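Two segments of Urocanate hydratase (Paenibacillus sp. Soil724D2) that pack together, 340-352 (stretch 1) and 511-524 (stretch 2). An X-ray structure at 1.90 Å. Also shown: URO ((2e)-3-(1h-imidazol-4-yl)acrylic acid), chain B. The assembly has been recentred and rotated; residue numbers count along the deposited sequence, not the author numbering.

Stretch 1 340-352: LRPLFARAIGPFR
Stretch 2, residues 511-524: TLNNDTGLGVLRYA

Stretch 2 is one uninterrupted helix from 511 to 524, continuing at both ends, and it offers one side to a segment that changes form as it passes. Stretch 1 enters as the end of a helix, kinked where the N atoms of Pro342 and Leu343 lack a bond to the preceding turn, runs through a type I turn from Phe344 to Ala347, and leaves through loop into a strand at Phe351 and Arg352. As the numbering of stretch 2 rises, that of its partners falls, from Phe351 opposite Leu512 to Ala345 opposite Tyr523. The CA atoms of Ala347 and Gly519 lie 5.2 Å apart, those of Arg346 and Val520 5.3 Å, and those of Ala345 and Tyr523 5.3 Å; Phe351 and Leu512 pair far more loosely, CA to CA 10.3 Å.

Leu512 makes the first contact. Its CB points toward stretch 1, and with chi1 m and chi2 t its CD2 comes to 3.6 Å from CE1 of Phe351, whose own CB points toward the helix with chi1 t and chi2 70°. Two long side chains thus bridge a wide backbone gap. The next strand residue, Arg352 (p, t, p, chi4 179°), takes no part in the packing; its NH1 and NH2 donate to OAB and OAA of the urocanate ligand at 2.9 and 2.6 Å.

One turn on, Thr516 adopts chi1 p, and its OG1 donates to the O of Leu512 at 2.9 Å. The hydroxyl is thereby satisfied within its own helix, while CB of Thr516 lies 3.9 Å from CB of Ala347. That alanine, at phi/psi 60/27, aims its methyl at the helix, and its CB reaches the O of Thr516 at 3.4 Å.

Gly519 is where the backbones come closest in register. An ideal CB here would point toward stretch 1 and sit a tight 3.3 Å from CB of Ala347, so the bare glycine leaves room for that methyl. Val520, chi1 t, follows with its CB sideways; its CG2 lies 3.7 Å from CB of Ala347 and also 3.7 Å from the O of Arg346. The CA-to-CB bond of Arg346 points away from the helix, leaving its backbone O to meet the valine.

Tyr523 has the largest buried area in the contact. Its CB points toward stretch 1, and chi1 m with chi2 -88° lays the ring against the turn: N of Ala345 and CB of Phe344 lie over one face, the latter 4.2 Å from CZ of Tyr523. At the base of the side chain, CB of Tyr523 is 3.7 Å from CA of Ala345. Arg341 (t, t, m, chi4 160°) brings its CG to 4.0 Å from CE1 of Tyr523, and a water completes the link, 2.9 Å from NE of Arg341, whose proton it accepts, and 2.8 Å from OH of Tyr523.

No direct hydrogen bond crosses the 433 Å² contact. Small residues meet at Ala347 and Gly519, Tyr523 packs against the turn at small Ala345, and Phe351 and Leu512 reach across the wide gap.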

# COMPACT_ATOMS: atom_id res chain seq x y z
N LEU A 340 -8.25 -8.94 22.62
CA LEU A 340 -6.89 -8.39 22.66
C LEU A 340 -6.81 -6.90 22.35
O LEU A 340 -5.76 -6.30 22.57
CB LEU A 340 -5.97 -9.16 21.69
CG LEU A 340 -5.78 -10.66 21.99
CD1 LEU A 340 -4.74 -11.21 21.02
CD2 LEU A 340 -5.41 -10.89 23.42
N ARG A 341 -7.88 -6.27 21.89
CA ARG A 341 -7.76 -4.87 21.48
C ARG A 341 -7.28 -3.95 22.60
O ARG A 341 -6.57 -2.98 22.28
CB ARG A 341 -9.08 -4.39 20.88
CG ARG A 341 -8.95 -2.96 20.21
CD ARG A 341 -10.15 -2.66 19.32
NE ARG A 341 -10.12 -3.47 18.10
CZ ARG A 341 -11.17 -3.71 17.34
NH1 ARG A 341 -12.36 -3.19 17.66
NH2 ARG A 341 -11.02 -4.40 16.20
N PRO A 342 -7.57 -4.17 23.88
CA PRO A 342 -6.98 -3.29 24.90
C PRO A 342 -5.47 -3.33 24.90
O PRO A 342 -4.84 -2.33 25.24
CB PRO A 342 -7.57 -3.83 26.21
CG PRO A 342 -8.89 -4.36 25.79
CD PRO A 342 -8.63 -5.02 24.46
N LEU A 343 -4.86 -4.46 24.51
CA LEU A 343 -3.41 -4.49 24.36
C LEU A 343 -2.97 -3.70 23.13
O LEU A 343 -2.06 -2.86 23.18
CB LEU A 343 -2.96 -5.94 24.26
CG LEU A 343 -3.27 -6.82 25.50
CD1 LEU A 343 -2.86 -8.24 25.25
CD2 LEU A 343 -2.53 -6.24 26.71
N PHE A 344 -3.58 -3.99 21.98
CA PHE A 344 -3.23 -3.27 20.77
C PHE A 344 -3.35 -1.76 20.96
O PHE A 344 -2.56 -1.00 20.39
CB PHE A 344 -4.13 -3.73 19.61
CG PHE A 344 -4.01 -5.20 19.28
CD1 PHE A 344 -2.80 -5.86 19.41
CD2 PHE A 344 -5.11 -5.92 18.83
CE1 PHE A 344 -2.68 -7.21 19.09
CE2 PHE A 344 -4.99 -7.27 18.50
CZ PHE A 344 -3.77 -7.91 18.66
N ALA A 345 -4.31 -1.32 21.77
CA ALA A 345 -4.54 0.10 21.96
C ALA A 345 -3.37 0.79 22.64
O ALA A 345 -3.21 2.01 22.50
CB ALA A 345 -5.83 0.31 22.75
N ARG A 346 -2.50 0.04 23.31
CA ARG A 346 -1.26 0.58 23.85
C ARG A 346 -0.06 0.10 23.07
O ARG A 346 1.08 0.24 23.54
CB ARG A 346 -1.10 0.20 25.33
CG ARG A 346 -2.21 0.71 26.24
CD ARG A 346 -1.86 0.53 27.75
NE ARG A 346 -2.99 0.99 28.58
CZ ARG A 346 -3.07 2.18 29.17
NH1 ARG A 346 -2.07 3.05 29.09
NH2 ARG A 346 -4.16 2.50 29.87
N ALA A 347 -0.29 -0.49 21.90
CA ALA A 347 0.76 -1.05 21.05
C ALA A 347 1.53 -2.14 21.78
O ALA A 347 2.71 -2.38 21.48
CB ALA A 347 1.72 0.04 20.53
N ILE A 348 0.89 -2.80 22.74
CA ILE A 348 1.45 -4.06 23.23
C ILE A 348 1.19 -5.13 22.18
O ILE A 348 0.05 -5.32 21.72
CB ILE A 348 0.82 -4.43 24.58
CG1 ILE A 348 1.03 -3.29 25.59
CG2 ILE A 348 1.45 -5.76 25.12
CD1 ILE A 348 0.06 -3.28 26.77
N GLY A 349 2.24 -5.82 21.75
CA GLY A 349 2.07 -6.71 20.63
C GLY A 349 3.14 -7.76 20.51
O GLY A 349 4.05 -7.83 21.34
N PRO A 350 3.05 -8.60 19.46
CA PRO A 350 3.83 -9.86 19.39
C PRO A 350 5.29 -9.68 19.00
O PRO A 350 5.79 -10.22 18.01
CB PRO A 350 3.04 -10.67 18.35
CG PRO A 350 2.28 -9.64 17.53
CD PRO A 350 1.89 -8.63 18.56
N PHE A 351 6.03 -8.99 19.87
CA PHE A 351 7.45 -8.74 19.64
C PHE A 351 8.24 -10.03 19.85
O PHE A 351 7.86 -10.87 20.66
CB PHE A 351 7.85 -7.58 20.57
CG PHE A 351 9.25 -7.09 20.39
CD1 PHE A 351 9.54 -6.40 19.18
CD2 PHE A 351 10.05 -6.83 21.47
CE1 PHE A 351 10.76 -5.81 18.96
CE2 PHE A 351 11.27 -6.17 21.29
CZ PHE A 351 11.63 -5.65 20.02
N ARG A 352 9.27 -10.24 19.05
CA ARG A 352 9.99 -11.51 19.08
C ARG A 352 11.45 -11.25 18.74
O ARG A 352 11.79 -10.23 18.16
CB ARG A 352 9.36 -12.51 18.10
CG ARG A 352 9.36 -11.94 16.65
CD ARG A 352 8.52 -12.75 15.67
NE ARG A 352 7.11 -12.88 16.05
CZ ARG A 352 6.21 -13.54 15.31
NH1 ARG A 352 6.57 -14.08 14.14
NH2 ARG A 352 4.96 -13.68 15.74
N THR A 511 13.54 3.11 15.29
CA THR A 511 12.51 2.25 14.71
C THR A 511 11.51 1.78 15.75
O THR A 511 10.29 1.83 15.51
CB THR A 511 13.14 1.04 14.03
OG1 THR A 511 13.77 1.47 12.82
CG2 THR A 511 12.08 0.04 13.66
N LEU A 512 11.98 1.28 16.89
CA LEU A 512 11.04 0.70 17.84
C LEU A 512 10.14 1.77 18.47
O LEU A 512 8.93 1.56 18.63
CB LEU A 512 11.81 -0.11 18.91
CG LEU A 512 12.44 -1.40 18.31
CD1 LEU A 512 13.43 -2.11 19.28
CD2 LEU A 512 11.36 -2.40 17.82
N ASN A 513 10.69 2.94 18.81
CA ASN A 513 9.80 3.99 19.33
C ASN A 513 8.73 4.39 18.30
O ASN A 513 7.60 4.70 18.67
CB ASN A 513 10.59 5.24 19.71
CG ASN A 513 11.37 5.08 20.99
OD1 ASN A 513 11.08 4.22 21.84
ND2 ASN A 513 12.34 5.98 21.17
N ASN A 514 9.08 4.40 17.02
CA ASN A 514 8.09 4.80 16.01
C ASN A 514 7.19 3.65 15.58
O ASN A 514 6.04 3.88 15.16
CB ASN A 514 8.79 5.37 14.76
CG ASN A 514 9.52 6.65 15.05
OD1 ASN A 514 9.31 7.24 16.12
ND2 ASN A 514 10.43 7.08 14.15
N ASP A 515 7.68 2.42 15.67
CA ASP A 515 6.83 1.28 15.34
C ASP A 515 5.71 1.15 16.35
O ASP A 515 4.54 1.02 15.97
CB ASP A 515 7.67 0.01 15.27
CG ASP A 515 6.93 -1.16 14.64
OD1 ASP A 515 6.31 -1.00 13.56
OD2 ASP A 515 6.97 -2.27 15.23
N THR A 516 6.02 1.27 17.65
CA THR A 516 4.94 1.28 18.63
C THR A 516 4.26 2.63 18.71
O THR A 516 3.04 2.68 18.92
CB THR A 516 5.46 0.86 20.02
OG1 THR A 516 6.60 1.65 20.38
CG2 THR A 516 5.88 -0.60 19.97
N GLY A 517 5.00 3.72 18.53
CA GLY A 517 4.40 5.04 18.69
C GLY A 517 3.27 5.27 17.71
O GLY A 517 2.21 5.80 18.07
N LEU A 518 3.46 4.89 16.46
CA LEU A 518 2.37 5.06 15.50
C LEU A 518 1.22 4.14 15.84
O LEU A 518 0.05 4.50 15.62
CB LEU A 518 2.88 4.79 14.07
CG LEU A 518 1.84 4.97 12.95
CD1 LEU A 518 1.39 6.43 12.84
CD2 LEU A 518 2.42 4.45 11.61
N GLY A 519 1.54 2.94 16.35
CA GLY A 519 0.51 2.03 16.82
C GLY A 519 -0.40 2.66 17.86
O GLY A 519 -1.63 2.57 17.76
N VAL A 520 0.19 3.30 18.88
CA VAL A 520 -0.65 3.98 19.88
C VAL A 520 -1.50 5.05 19.22
O VAL A 520 -2.69 5.19 19.49
CB VAL A 520 0.20 4.59 21.00
CG1 VAL A 520 -0.74 5.31 21.99
CG2 VAL A 520 0.99 3.48 21.70
N LEU A 521 -0.89 5.85 18.35
CA LEU A 521 -1.66 6.95 17.77
C LEU A 521 -2.77 6.44 16.87
O LEU A 521 -3.81 7.10 16.75
CB LEU A 521 -0.77 7.92 16.99
CG LEU A 521 0.24 8.73 17.77
CD1 LEU A 521 0.74 9.91 16.96
CD2 LEU A 521 -0.44 9.26 19.06
N ARG A 522 -2.58 5.28 16.22
CA ARG A 522 -3.66 4.76 15.38
C ARG A 522 -4.91 4.47 16.20
O ARG A 522 -6.03 4.75 15.76
CB ARG A 522 -3.19 3.49 14.64
CG ARG A 522 -4.14 3.01 13.59
CD ARG A 522 -5.14 1.96 14.14
NE ARG A 522 -6.09 1.66 13.10
CZ ARG A 522 -7.17 2.40 12.85
NH1 ARG A 522 -7.43 3.47 13.60
NH2 ARG A 522 -7.99 2.06 11.86
N TYR A 523 -4.74 3.86 17.38
CA TYR A 523 -5.88 3.60 18.26
C TYR A 523 -6.33 4.88 18.96
O TYR A 523 -7.52 5.07 19.18
CB TYR A 523 -5.55 2.46 19.26
CG TYR A 523 -5.62 1.17 18.50
CD1 TYR A 523 -6.83 0.49 18.39
CD2 TYR A 523 -4.54 0.72 17.73
CE1 TYR A 523 -6.95 -0.64 17.59
CE2 TYR A 523 -4.65 -0.42 16.92
CZ TYR A 523 -5.86 -1.08 16.85
OH TYR A 523 -6.01 -2.22 16.08
N ALA A 524 -5.40 5.77 19.29
CA ALA A 524 -5.82 7.06 19.85
C ALA A 524 -6.71 7.80 18.87
O ALA A 524 -7.77 8.33 19.25
CB ALA A 524 -4.60 7.91 20.20
OAA URO B . 3.61 -15.28 14.17
CAI URO B . 3.79 -15.42 12.88
OAB URO B . 4.83 -15.61 12.40
CAC URO B . 2.63 -15.31 11.98
CAD URO B . 1.44 -15.07 12.47
CAJ URO B . 0.45 -14.99 11.46
CAF URO B . -0.90 -15.05 11.60
NAH URO B . -1.52 -15.12 10.38
CAE URO B . -0.54 -15.10 9.51
NAG URO B . 0.67 -15.02 10.11
O HOH W 1 -7.52 -4.32 17.16